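PDB 6K8C: folylpolyglutamate synthase (FolC) from Helicobacter pylori, which probably uses ATP to add L-glutamate to dihydropteroate, forming dihydrofolate, and to lengthen the polyglutamate tail of tetrahydrofolate and its one-carbon derivatives. Local coordinates for residues N10-F15 / S101-A106; V49-G54 / L141-G146; N221-G226 / L240-E245; I311-Q316 / E342-L347; P329-V334 / L357-A362. All blocks are in the same frame, centred on the assembly; numbering follows the deposited sequence.

Contact 1 (N10-F15 / S101-A106); sequences NGLKAF and SVLENA
The start of the short helix 12-17, with Gly11 as its N-cap, leans against the flank of helix 100-110, and a carboxylate reaches across to an N-H of the first turn. The polar part rests on Glu104. Its CG lies anti to the backbone N (chi1 172°) and the chain bends at chi2 (68°), which turns the carboxylate toward Gly11 and Leu12. OE1 accepts the backbone N-H of Leu12, with N to OE1 3.0 Å, through the syn lone pair, and the bond is moderately bent, 149° at the hydrogen. The negative charge beside the start of a helix probably interacts favourably with the N-H groups that point that way. The other oxygen, OE2, is held by Gln108 NE2 on the same helix, so both ends of the carboxylate are fixed. Gln108 NE2 also binds Asn10 O, as does His107 NE2, which ties the residue before the N-cap to helix 100-110. The apolar part is a pair of leucines crossing at about a right angle. Both send CG anti to the backbone N, and one methyl does the touching: Leu12 CD2 lies 3.7 Å from the branch point Leu103 CG and 3.8 Å from the methyl Leu103 CD2. Helix 121-132 packs against both, through Tyr124 on Leu12 and Leu132 on Leu103. Close to the hydrogen bond, Glu104 OE2 comes to 3.5 Å from Gly11 CA.

Contact 2 (V49-G54 / L141-G146); sequences VIHVVG and LEAGLG
Two parallel strands, 48-53 and 138-142, run side by side, with His51 paired to Leu141 and Val52 to Glu142. Three backbone hydrogen bonds zigzag between them: Leu141 N to Ile50 O at 2.7 Å, Val52 N to Leu141 O at 2.9 Å and Ala143 N to Val52 O at 2.9 Å. All three are nearly straight but differ at the acceptor: the first and last lie almost along the C=O axis, while Val52 N stands above the plane of the Leu141 carbonyl. On the face that carries His51 and Leu141, the imidazole reaches toward the neighbouring strand, its CG anti to the backbone N (chi1 -159°). Its CD2 edge meets Leu141 O at 3.4 Å, near the ring plane, and NE2 stands 3.7 Å from Ala143 CB while hydrogen-bonding to Thr152 OG1. Val53 CG2 covers one ring face, 3.6 Å above its centre, and also touches Ala143 CB. At the other end Val49 CG1 meets Leu141 CD2 obliquely. On the opposite face, Val52 and Glu142 both touch Lys58 of helix 58-70, and Glu142 OE1 accepts from Ser81 N. Strand 159-162 flanks 48-53 on its other edge, so the pair sits inside the P-loop NTPase-like sheet; 48-53 runs into Gly54, whose carbonyl binds Lys58, and on to helix 58-70, the strand, P-loop and helix succession of that fold.

Contact 3 (N221-G226 / L240-E245); sequences NEISKG and LAMNLE
Glu245 leaves its helix with CG anti to the carbonyl carbon (chi1 -75°) and bends again at chi2 (-72°), which carries OE2 to Ser224. There the hydroxyl occupies the crowded position between backbone N and carbonyl carbon (chi1 65°), so that N-H and OG both face the carboxylate. OE2 is gripped twice by one residue: Ser224 OG donates to it at 2.6 Å along the syn lone pair, and Ser224 N at 2.6 Å from above the carboxylate plane. Two such short bonds would tend to keep Glu245 ionised. As N-cap of helix 225-234, Ser224 uses the same OG to accept from Val227 N, so the carboxylate probably helps to position the cap. Beside this polar pair lies an apolar patch. Ile223 CG1 rests 3.9 Å from Ala241 CB and 4.0 Å from Met242 CE. Met242, bent at chi2 and chi3, brings its CE to 3.6 Å from Glu222 N. The contact thus pins the chain that leads from strand 215-218 into helix 225-234 to the first turn of helix 241-254, at the surface; Leu244 of that turn faces inward, against Phe64 of helix 58-70.

Contact 4 (I311-Q316 / E342-L347); sequences IYNCYQ and ERVIKL
In the C-terminal glutamate ligase domain, the chain leaving strand 308-312 crosses the loop before helix 347-357 at 109°, and a single beta bridge, Tyr315 with Val344, joins the two. Backbone hydrogen bonds flank the bridge. Ile345 N donates to Cys314 O at 2.8 Å, almost straight (175°), and Gln316 N donates to Arg343 O at 2.8 Å with a more bent bond; each donor lies in the plane of its carbonyl. Asn313 carries the polar side-chain part. Its OD1 accepts from the N-H of the next residue, Cys314, and from a water, which also donates to Ile345 O and so links the two segments. Its ND2 binds Leu337 O, beyond strand 331-336, so the amide is held at both ends. Apolar groups close in around it: Ile345 CG2 stands 3.3 Å from Asn313 OD1, and Val344 CG1 also borders the amide. The other Val344 methyl, CG2, meets the ring atom Tyr315 CE1 at 4.1 Å, while Arg343 O sits at the edge of the tyrosine ring, near its plane. Leu380 of helix 379-390 touches both Tyr315 and Val344, and Leu350 of helix 347-357 packs on Ile345. At the Gln316 end a guanidinium lies on a methylene: Arg343, bent at chi2 and chi3, lays one face over Gln316 CB, with NH2 3.2 Å from that carbon. The Gln316 amide stands 87° to the guanidinium, and its NE2, buried here without a hydrogen-bond partner, presses 3.3 Å from Ile345 CG1.

Contact 5 (P329-V334 / L357-A362); sequences PVIKKV and LGLEYA
Lys333 stretches out along the neighbouring strand. Its CB lies 4.1 Å from Glu360 O, and CG, anti to the backbone N, drops closer to the same oxygen at 3.6 Å. Beyond CG the chain is fully extended, so CE comes to 4.0 Å from Ala362 CB, and NZ ends 4.0 Å from that same methyl. The Glu360 carbonyl that CG approaches also accepts Val334 N at 2.9 Å, and Val334 O in turn accepts Ala362 N, bonds that set Val334 opposite Tyr361 in parallel register. One step earlier the backbones part, and a water bridges them, donating to Lys332 O and accepting from Glu360 N. Val334 and Tyr361 share a sheet face, where Val334 CG2 meets Leu359 CD1 obliquely at 4.0 Å, and Leu359 CD2 reaches Ile331 CG2. Leu354 of helix 347-357 covers Val334, Leu359 and Tyr361. Tyr361, with CG in the crowded position between N and carbonyl carbon (chi1 64°), sends its hydroxyl to Glu355 on that helix. Gly358 ends the helix in a Schellman motif, turning the chain into edge strand 361-363: strand 331-336, helix 347-357 and this strand form a beta-alpha-beta crossover.

In the fold
Contacts 4 and 5 both reach the C-terminal sheet: their centres are about 17 Å apart, and they touch where Tyr312 CB packs on Val334 CG1. Strands 308-312 and 331-336, one in each contact, are neighbours there, and the segments of the two contacts alternate along the chain. Contact 2 lies in the sheet of the Mur ligase middle domain. The loop after its strand 48-53 is the P-loop, which in this family probably binds the phosphates of ATP. Nearest atoms of contact 2 are about 9 Å from contact 4, in the other domain, and about 9 Å from contact 3. Contacts 1 and 3 lie on opposite sides of the chain's centre, their own centres about 39 Å apart.

Contact 1 (N10-F15 / S101-A106)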
# COMPACT_ATOMS: atom_id res chain seq x y z
N ASN A 10 -3.52 -24.75 -15.58
CA ASN A 10 -4.70 -24.28 -14.88
C ASN A 10 -4.37 -23.46 -13.64
O ASN A 10 -5.27 -23.11 -12.88
CB ASN A 10 -5.59 -25.47 -14.49
CG ASN A 10 -6.12 -26.22 -15.69
OD1 ASN A 10 -6.47 -25.62 -16.71
ND2 ASN A 10 -6.20 -27.54 -15.58
N GLY A 11 -3.10 -23.12 -13.45
CA GLY A 11 -2.68 -22.41 -12.26
C GLY A 11 -3.11 -20.96 -12.25
O GLY A 11 -3.58 -20.39 -13.24
N LEU A 12 -2.93 -20.34 -11.09
CA LEU A 12 -3.34 -18.94 -10.92
C LEU A 12 -2.50 -18.01 -11.80
O LEU A 12 -3.03 -17.05 -12.37
CB LEU A 12 -3.23 -18.54 -9.46
CG LEU A 12 -3.36 -17.04 -9.19
CD1 LEU A 12 -4.74 -16.55 -9.61
CD2 LEU A 12 -3.10 -16.74 -7.72
N LYS A 13 -1.20 -18.28 -11.91
CA LYS A 13 -0.33 -17.40 -12.69
C LYS A 13 -0.81 -17.28 -14.13
O LYS A 13 -0.90 -16.18 -14.68
CB LYS A 13 1.12 -17.90 -12.63
CG LYS A 13 2.06 -17.16 -13.58
CD LYS A 13 3.47 -17.75 -13.54
CE LYS A 13 4.27 -17.19 -12.36
NZ LYS A 13 4.49 -15.72 -12.47
N ALA A 14 -1.15 -18.42 -14.75
CA ALA A 14 -1.64 -18.40 -16.13
C ALA A 14 -2.98 -17.69 -16.22
O ALA A 14 -3.24 -16.97 -17.19
CB ALA A 14 -1.75 -19.82 -16.67
N PHE A 15 -3.86 -17.88 -15.23
CA PHE A 15 -5.16 -17.22 -15.25
C PHE A 15 -5.02 -15.70 -15.16
O PHE A 15 -5.76 -14.96 -15.82
CB PHE A 15 -6.03 -17.75 -14.11
CG PHE A 15 -7.47 -17.37 -14.22
CD1 PHE A 15 -8.25 -17.82 -15.27
CD2 PHE A 15 -8.06 -16.58 -13.25
CE1 PHE A 15 -9.59 -17.48 -15.36
CE2 PHE A 15 -9.40 -16.25 -13.33
CZ PHE A 15 -10.17 -16.69 -14.39
N SER A 101 0.11 -22.48 -1.72
CA SER A 101 -0.88 -23.53 -1.94
C SER A 101 -2.26 -23.11 -1.46
O SER A 101 -3.27 -23.50 -2.06
CB SER A 101 -0.44 -24.82 -1.24
OG SER A 101 0.19 -24.54 -0.00
N VAL A 102 -2.33 -22.30 -0.40
CA VAL A 102 -3.61 -21.77 0.06
C VAL A 102 -4.21 -20.85 -0.99
O VAL A 102 -5.41 -20.88 -1.26
CB VAL A 102 -3.43 -21.05 1.41
CG1 VAL A 102 -4.73 -20.37 1.83
CG2 VAL A 102 -2.96 -22.03 2.48
N LEU A 103 -3.37 -20.01 -1.60
CA LEU A 103 -3.84 -19.10 -2.65
C LEU A 103 -4.27 -19.87 -3.90
O LEU A 103 -5.30 -19.56 -4.50
CB LEU A 103 -2.75 -18.09 -2.98
CG LEU A 103 -3.05 -17.03 -4.04
CD1 LEU A 103 -4.31 -16.24 -3.71
CD2 LEU A 103 -1.85 -16.10 -4.19
N GLU A 104 -3.48 -20.87 -4.30
CA GLU A 104 -3.84 -21.66 -5.48
C GLU A 104 -5.15 -22.41 -5.26
O GLU A 104 -5.95 -22.56 -6.19
CB GLU A 104 -2.70 -22.62 -5.83
CG GLU A 104 -3.05 -23.63 -6.92
CD GLU A 104 -3.23 -23.00 -8.29
OE1 GLU A 104 -2.75 -21.86 -8.51
OE2 GLU A 104 -3.86 -23.64 -9.16
N ASN A 105 -5.39 -22.86 -4.02
CA ASN A 105 -6.64 -23.56 -3.72
C ASN A 105 -7.84 -22.64 -3.84
O ASN A 105 -8.90 -23.05 -4.34
CB ASN A 105 -6.56 -24.18 -2.33
CG ASN A 105 -7.89 -24.72 -1.86
OD1 ASN A 105 -8.58 -24.09 -1.06
ND2 ASN A 105 -8.26 -25.89 -2.36
N ALA A 106 -7.72 -21.39 -3.38
CA ALA A 106 -8.82 -20.45 -3.55
C ALA A 106 -9.08 -20.19 -5.03
O ALA A 106 -10.24 -20.11 -5.46
CB ALA A 106 -8.51 -19.14 -2.82

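Contact 2 (V49-G54 / L141-G146)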
# COMPACT_ATOMS: atom_id res chain seq x y z
N VAL A 49 -15.66 -5.71 7.81
CA VAL A 49 -14.83 -5.22 6.71
C VAL A 49 -14.43 -3.78 7.00
O VAL A 49 -15.29 -2.93 7.24
CB VAL A 49 -15.57 -5.31 5.37
CG1 VAL A 49 -14.84 -4.50 4.29
CG2 VAL A 49 -15.73 -6.76 4.95
N ILE A 50 -13.13 -3.51 6.95
CA ILE A 50 -12.59 -2.16 7.12
C ILE A 50 -12.05 -1.70 5.78
O ILE A 50 -11.12 -2.30 5.24
CB ILE A 50 -11.51 -2.12 8.21
CG1 ILE A 50 -12.10 -2.55 9.55
CG2 ILE A 50 -10.95 -0.71 8.32
CD1 ILE A 50 -11.70 -3.93 9.97
N HIS A 51 -12.62 -0.63 5.25
CA HIS A 51 -12.26 -0.11 3.93
C HIS A 51 -11.22 0.99 4.10
O HIS A 51 -11.52 2.05 4.65
CB HIS A 51 -13.50 0.41 3.21
CG HIS A 51 -13.36 0.50 1.72
ND1 HIS A 51 -14.18 1.31 0.95
CD2 HIS A 51 -12.52 -0.11 0.86
CE1 HIS A 51 -13.84 1.18 -0.32
NE2 HIS A 51 -12.83 0.33 -0.40
N VAL A 52 -10.00 0.75 3.62
CA VAL A 52 -8.92 1.73 3.70
C VAL A 52 -8.85 2.48 2.37
O VAL A 52 -8.59 1.88 1.32
CB VAL A 52 -7.57 1.05 4.03
CG1 VAL A 52 -6.47 2.09 4.14
CG2 VAL A 52 -7.69 0.26 5.33
N VAL A 53 -9.09 3.79 2.43
CA VAL A 53 -9.20 4.65 1.25
C VAL A 53 -8.31 5.87 1.45
O VAL A 53 -8.29 6.44 2.55
CB VAL A 53 -10.67 5.07 1.01
CG1 VAL A 53 -10.76 6.09 -0.12
CG2 VAL A 53 -11.54 3.86 0.71
N GLY A 54 -7.59 6.26 0.42
CA GLY A 54 -6.77 7.45 0.50
C GLY A 54 -5.66 7.41 -0.53
O GLY A 54 -5.62 6.56 -1.41
N LEU A 141 -9.42 -4.03 3.95
CA LEU A 141 -9.57 -4.04 2.50
C LEU A 141 -9.10 -2.70 1.95
O LEU A 141 -9.79 -1.69 2.11
CB LEU A 141 -11.02 -4.31 2.12
CG LEU A 141 -11.41 -4.88 0.76
CD1 LEU A 141 -10.95 -6.32 0.62
CD2 LEU A 141 -12.92 -4.79 0.61
N GLU A 142 -7.95 -2.70 1.29
CA GLU A 142 -7.41 -1.48 0.70
C GLU A 142 -8.06 -1.24 -0.66
O GLU A 142 -8.11 -2.15 -1.50
CB GLU A 142 -5.90 -1.60 0.55
CG GLU A 142 -5.20 -0.34 0.07
CD GLU A 142 -3.72 -0.57 -0.10
OE1 GLU A 142 -3.25 -0.60 -1.26
OE2 GLU A 142 -3.01 -0.73 0.92
N ALA A 143 -8.54 -0.02 -0.88
CA ALA A 143 -9.13 0.31 -2.16
C ALA A 143 -8.06 0.37 -3.24
O ALA A 143 -6.90 0.70 -2.99
CB ALA A 143 -9.87 1.65 -2.08
N GLY A 144 -8.45 0.01 -4.46
CA GLY A 144 -7.60 0.16 -5.63
C GLY A 144 -7.76 1.53 -6.25
O GLY A 144 -8.07 2.51 -5.58
N LEU A 145 -7.56 1.58 -7.57
CA LEU A 145 -7.57 2.84 -8.30
C LEU A 145 -8.93 3.17 -8.92
O LEU A 145 -9.05 4.18 -9.61
CB LEU A 145 -6.50 2.82 -9.39
CG LEU A 145 -5.07 2.49 -8.93
CD1 LEU A 145 -4.12 2.48 -10.12
CD2 LEU A 145 -4.60 3.48 -7.87
N GLY A 146 -9.95 2.34 -8.69
CA GLY A 146 -11.24 2.52 -9.32
C GLY A 146 -12.05 3.71 -8.81
O GLY A 146 -13.10 4.00 -9.38

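Contact 3 (N221-G226 / L240-E245)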
# COMPACT_ATOMS: atom_id res chain seq x y z
N ASN A 221 -4.71 16.07 15.08
CA ASN A 221 -3.35 16.19 14.58
C ASN A 221 -2.42 16.23 15.79
O ASN A 221 -1.96 17.28 16.24
CB ASN A 221 -3.20 17.43 13.70
CG ASN A 221 -1.88 17.47 12.95
OD1 ASN A 221 -0.89 16.89 13.40
ND2 ASN A 221 -1.86 18.13 11.81
N GLU A 222 -2.12 15.04 16.31
CA GLU A 222 -1.53 14.90 17.63
C GLU A 222 -0.97 13.49 17.76
O GLU A 222 -1.67 12.52 17.46
CB GLU A 222 -2.59 15.16 18.71
CG GLU A 222 -2.20 14.76 20.11
CD GLU A 222 -1.52 15.88 20.87
OE1 GLU A 222 -0.95 16.78 20.22
OE2 GLU A 222 -1.58 15.87 22.11
N ILE A 223 0.28 13.37 18.21
CA ILE A 223 0.94 12.07 18.38
C ILE A 223 1.10 11.80 19.86
O ILE A 223 1.74 12.58 20.58
CB ILE A 223 2.29 12.01 17.65
CG1 ILE A 223 2.06 12.00 16.13
CG2 ILE A 223 3.01 10.74 18.02
CD1 ILE A 223 3.05 12.86 15.37
N SER A 224 0.54 10.69 20.32
CA SER A 224 0.62 10.32 21.73
C SER A 224 2.03 9.86 22.10
O SER A 224 2.82 9.44 21.25
CB SER A 224 -0.38 9.21 22.05
OG SER A 224 -0.06 8.01 21.36
N LYS A 225 2.33 9.94 23.39
CA LYS A 225 3.62 9.45 23.89
C LYS A 225 3.79 7.96 23.60
O LYS A 225 4.88 7.52 23.22
CB LYS A 225 3.74 9.73 25.39
CG LYS A 225 4.72 8.82 26.12
CD LYS A 225 5.16 9.42 27.45
CE LYS A 225 6.30 10.41 27.26
NZ LYS A 225 6.73 11.01 28.56
N GLY A 226 2.72 7.18 23.76
CA GLY A 226 2.81 5.75 23.48
C GLY A 226 3.21 5.46 22.05
O GLY A 226 4.00 4.55 21.79
N LEU A 240 5.15 7.20 9.03
CA LEU A 240 4.61 8.36 9.73
C LEU A 240 3.91 7.93 11.01
O LEU A 240 3.07 7.02 11.00
CB LEU A 240 3.64 9.12 8.84
CG LEU A 240 4.20 10.16 7.86
CD1 LEU A 240 3.09 10.67 6.95
CD2 LEU A 240 4.86 11.30 8.61
N ALA A 241 4.24 8.60 12.12
CA ALA A 241 3.60 8.28 13.39
C ALA A 241 2.09 8.44 13.30
O ALA A 241 1.34 7.67 13.91
CB ALA A 241 4.18 9.16 14.50
N MET A 242 1.61 9.43 12.53
CA MET A 242 0.17 9.64 12.42
C MET A 242 -0.54 8.43 11.83
O MET A 242 -1.72 8.18 12.14
CB MET A 242 -0.10 10.89 11.57
CG MET A 242 -1.58 11.28 11.49
SD MET A 242 -2.32 11.76 13.07
CE MET A 242 -1.03 12.76 13.75
N ASN A 243 0.14 7.65 10.99
CA ASN A 243 -0.48 6.44 10.44
C ASN A 243 -0.84 5.47 11.55
O ASN A 243 -1.92 4.86 11.53
CB ASN A 243 0.45 5.79 9.42
CG ASN A 243 0.57 6.61 8.14
OD1 ASN A 243 -0.24 7.49 7.89
ND2 ASN A 243 1.58 6.31 7.33
N LEU A 244 0.03 5.33 12.56
CA LEU A 244 -0.29 4.47 13.69
C LEU A 244 -1.38 5.08 14.56
O LEU A 244 -2.22 4.35 15.10
CB LEU A 244 0.97 4.18 14.52
CG LEU A 244 0.79 3.30 15.77
CD1 LEU A 244 0.19 1.90 15.47
CD2 LEU A 244 2.11 3.16 16.51
N GLU A 245 -1.37 6.41 14.74
CA GLU A 245 -2.44 7.04 15.51
C GLU A 245 -3.79 6.78 14.87
O GLU A 245 -4.78 6.52 15.58
CB GLU A 245 -2.20 8.55 15.63
CG GLU A 245 -1.11 8.94 16.61
CD GLU A 245 -1.49 8.73 18.06
OE1 GLU A 245 -2.68 8.44 18.35
OE2 GLU A 245 -0.61 8.87 18.93

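Contact 4 (I311-Q316 / E342-L347)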
# COMPACT_ATOMS: atom_id res chain seq x y z
N ILE A 311 19.65 4.08 -7.31
CA ILE A 311 18.95 3.64 -8.52
C ILE A 311 17.53 4.19 -8.43
O ILE A 311 16.79 3.86 -7.50
CB ILE A 311 18.95 2.10 -8.64
CG1 ILE A 311 20.38 1.60 -8.84
CG2 ILE A 311 18.07 1.65 -9.80
CD1 ILE A 311 20.56 0.12 -8.53
N TYR A 312 17.16 5.04 -9.39
CA TYR A 312 16.09 5.99 -9.13
C TYR A 312 15.32 6.35 -10.39
O TYR A 312 15.90 6.52 -11.46
CB TYR A 312 16.67 7.27 -8.50
CG TYR A 312 15.67 8.38 -8.24
CD1 TYR A 312 14.94 8.43 -7.06
CD2 TYR A 312 15.47 9.39 -9.18
CE1 TYR A 312 14.03 9.45 -6.81
CE2 TYR A 312 14.56 10.40 -8.94
CZ TYR A 312 13.84 10.43 -7.76
OH TYR A 312 12.94 11.44 -7.53
N ASN A 313 14.00 6.48 -10.23
CA ASN A 313 13.16 7.26 -11.12
C ASN A 313 11.94 7.68 -10.31
O ASN A 313 11.73 7.21 -9.19
CB ASN A 313 12.77 6.47 -12.38
CG ASN A 313 12.69 7.35 -13.62
OD1 ASN A 313 12.49 8.56 -13.52
ND2 ASN A 313 12.83 6.74 -14.79
N CYS A 314 11.12 8.57 -10.88
CA CYS A 314 9.94 9.01 -10.15
C CYS A 314 8.87 9.48 -11.12
O CYS A 314 9.12 9.73 -12.30
CB CYS A 314 10.29 10.11 -9.14
SG CYS A 314 10.59 11.72 -9.89
N TYR A 315 7.66 9.61 -10.59
CA TYR A 315 6.53 10.11 -11.36
C TYR A 315 6.61 11.63 -11.47
O TYR A 315 7.36 12.29 -10.74
CB TYR A 315 5.21 9.66 -10.72
CG TYR A 315 4.94 8.18 -10.85
CD1 TYR A 315 4.87 7.58 -12.11
CD2 TYR A 315 4.78 7.38 -9.73
CE1 TYR A 315 4.63 6.22 -12.24
CE2 TYR A 315 4.54 6.02 -9.85
CZ TYR A 315 4.46 5.45 -11.10
OH TYR A 315 4.23 4.10 -11.22
N GLN A 316 5.82 12.18 -12.40
CA GLN A 316 5.90 13.61 -12.70
C GLN A 316 5.29 14.48 -11.61
O GLN A 316 5.59 15.68 -11.55
CB GLN A 316 5.20 13.88 -14.03
CG GLN A 316 6.12 13.95 -15.22
CD GLN A 316 6.71 15.33 -15.39
OE1 GLN A 316 6.03 16.26 -15.84
NE2 GLN A 316 7.98 15.49 -15.03
N GLU A 342 3.95 6.37 -18.73
CA GLU A 342 3.68 7.71 -19.23
C GLU A 342 3.79 8.80 -18.17
O GLU A 342 4.32 9.88 -18.45
CB GLU A 342 2.30 7.75 -19.90
CG GLU A 342 2.39 7.47 -21.40
CD GLU A 342 2.86 8.68 -22.18
OE1 GLU A 342 3.50 8.50 -23.24
OE2 GLU A 342 2.58 9.82 -21.74
N ARG A 343 3.31 8.56 -16.95
CA ARG A 343 3.40 9.60 -15.94
C ARG A 343 4.75 9.63 -15.23
O ARG A 343 4.86 10.24 -14.16
CB ARG A 343 2.27 9.47 -14.92
CG ARG A 343 0.92 9.93 -15.46
CD ARG A 343 1.00 11.36 -16.03
NE ARG A 343 1.15 12.39 -15.00
CZ ARG A 343 1.96 13.44 -15.10
NH1 ARG A 343 2.72 13.61 -16.18
NH2 ARG A 343 2.02 14.32 -14.11
N VAL A 344 5.78 8.99 -15.80
CA VAL A 344 7.12 9.10 -15.26
C VAL A 344 7.72 10.45 -15.64
O VAL A 344 7.41 11.01 -16.71
CB VAL A 344 7.99 7.93 -15.77
CG1 VAL A 344 9.47 8.15 -15.47
CG2 VAL A 344 7.51 6.62 -15.16
N ILE A 345 8.55 11.01 -14.75
CA ILE A 345 9.24 12.25 -15.05
C ILE A 345 10.00 12.12 -16.37
O ILE A 345 10.52 11.05 -16.72
CB ILE A 345 10.18 12.64 -13.90
CG1 ILE A 345 10.76 14.04 -14.11
CG2 ILE A 345 11.32 11.64 -13.75
CD1 ILE A 345 11.23 14.70 -12.83
N LYS A 346 10.04 13.21 -17.13
CA LYS A 346 10.79 13.22 -18.38
C LYS A 346 12.28 13.18 -18.09
O LYS A 346 12.77 13.80 -17.15
CB LYS A 346 10.43 14.45 -19.21
CG LYS A 346 9.26 14.23 -20.18
CD LYS A 346 9.21 12.79 -20.69
CE LYS A 346 8.15 12.61 -21.76
NZ LYS A 346 8.24 11.28 -22.43
N LEU A 347 13.01 12.44 -18.94
CA LEU A 347 14.41 12.12 -18.66
C LEU A 347 15.27 13.38 -18.55
O LEU A 347 16.08 13.51 -17.63
CB LEU A 347 14.93 11.18 -19.74
CG LEU A 347 16.29 10.48 -19.61
CD1 LEU A 347 17.38 11.36 -20.18
CD2 LEU A 347 16.59 10.10 -18.16
O HOH W 1 12.79 9.80 -16.09

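Contact 5 (P329-V334 / L357-A362)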
# COMPACT_ATOMS: atom_id res chain seq x y z
N PRO A 329 23.47 13.77 0.70
CA PRO A 329 24.61 13.58 1.62
C PRO A 329 25.12 12.15 1.73
O PRO A 329 26.26 11.95 2.17
CB PRO A 329 24.05 14.07 2.96
CG PRO A 329 23.06 15.10 2.58
CD PRO A 329 22.40 14.57 1.33
N VAL A 330 24.33 11.14 1.34
CA VAL A 330 24.79 9.75 1.41
C VAL A 330 24.87 9.10 0.04
O VAL A 330 25.03 7.88 -0.05
CB VAL A 330 23.91 8.91 2.36
CG1 VAL A 330 24.02 9.41 3.79
CG2 VAL A 330 22.46 8.90 1.89
N ILE A 331 24.76 9.88 -1.04
CA ILE A 331 24.70 9.35 -2.39
C ILE A 331 25.86 9.92 -3.20
O ILE A 331 26.01 11.14 -3.29
CB ILE A 331 23.36 9.68 -3.07
CG1 ILE A 331 22.21 8.99 -2.34
CG2 ILE A 331 23.39 9.23 -4.54
CD1 ILE A 331 22.34 7.47 -2.27
N LYS A 332 26.66 9.03 -3.79
CA LYS A 332 27.78 9.46 -4.61
C LYS A 332 27.46 9.46 -6.10
O LYS A 332 28.17 10.12 -6.87
CB LYS A 332 29.00 8.57 -4.37
CG LYS A 332 28.84 7.12 -4.82
CD LYS A 332 30.03 6.28 -4.38
CE LYS A 332 29.90 4.83 -4.82
NZ LYS A 332 31.09 4.05 -4.41
N LYS A 333 26.41 8.76 -6.52
CA LYS A 333 26.05 8.72 -7.93
C LYS A 333 24.60 8.25 -8.03
O LYS A 333 24.14 7.45 -7.22
CB LYS A 333 26.98 7.79 -8.73
CG LYS A 333 26.83 7.92 -10.24
CD LYS A 333 27.91 7.13 -10.97
CE LYS A 333 27.81 7.34 -12.48
NZ LYS A 333 28.48 6.25 -13.24
N VAL A 334 23.90 8.76 -9.04
CA VAL A 334 22.53 8.35 -9.33
C VAL A 334 22.53 7.60 -10.65
O VAL A 334 23.01 8.12 -11.67
CB VAL A 334 21.58 9.56 -9.39
CG1 VAL A 334 20.16 9.09 -9.70
CG2 VAL A 334 21.62 10.35 -8.08
N LEU A 357 21.63 19.87 -8.45
CA LEU A 357 22.04 19.37 -7.15
C LEU A 357 23.52 18.99 -7.09
O LEU A 357 24.04 18.78 -5.99
CB LEU A 357 21.17 18.17 -6.76
CG LEU A 357 19.77 18.60 -6.31
CD1 LEU A 357 18.83 17.41 -6.25
CD2 LEU A 357 19.84 19.32 -4.96
N GLY A 358 24.20 18.90 -8.23
CA GLY A 358 25.58 18.47 -8.22
C GLY A 358 25.78 16.98 -8.04
O GLY A 358 26.80 16.55 -7.50
N LEU A 359 24.83 16.16 -8.49
CA LEU A 359 24.91 14.71 -8.38
C LEU A 359 25.35 14.13 -9.72
O LEU A 359 24.69 14.35 -10.73
CB LEU A 359 23.57 14.12 -7.96
CG LEU A 359 23.16 14.21 -6.49
CD1 LEU A 359 21.66 13.97 -6.34
CD2 LEU A 359 23.95 13.22 -5.65
N GLU A 360 26.47 13.40 -9.72
CA GLU A 360 26.84 12.63 -10.89
C GLU A 360 25.75 11.63 -11.22
O GLU A 360 25.09 11.09 -10.32
CB GLU A 360 28.16 11.89 -10.67
CG GLU A 360 29.21 12.66 -9.90
CD GLU A 360 29.93 13.68 -10.76
OE1 GLU A 360 29.79 13.61 -12.00
OE2 GLU A 360 30.64 14.54 -10.20
N TYR A 361 25.54 11.38 -12.51
CA TYR A 361 24.51 10.44 -12.89
C TYR A 361 24.89 9.73 -14.19
O TYR A 361 25.82 10.13 -14.89
CB TYR A 361 23.15 11.12 -13.04
CG TYR A 361 23.09 12.15 -14.14
CD1 TYR A 361 22.81 11.79 -15.45
CD2 TYR A 361 23.31 13.49 -13.86
CE1 TYR A 361 22.75 12.73 -16.45
CE2 TYR A 361 23.26 14.44 -14.87
CZ TYR A 361 22.98 14.05 -16.16
OH TYR A 361 22.93 15.00 -17.16
N ALA A 362 24.14 8.68 -14.48
CA ALA A 362 24.21 7.90 -15.71
C ALA A 362 22.96 7.04 -15.74
O ALA A 362 22.17 7.04 -14.79
CB ALA A 362 25.49 7.05 -15.78
O HOH W 2 27.67 13.01 -7.16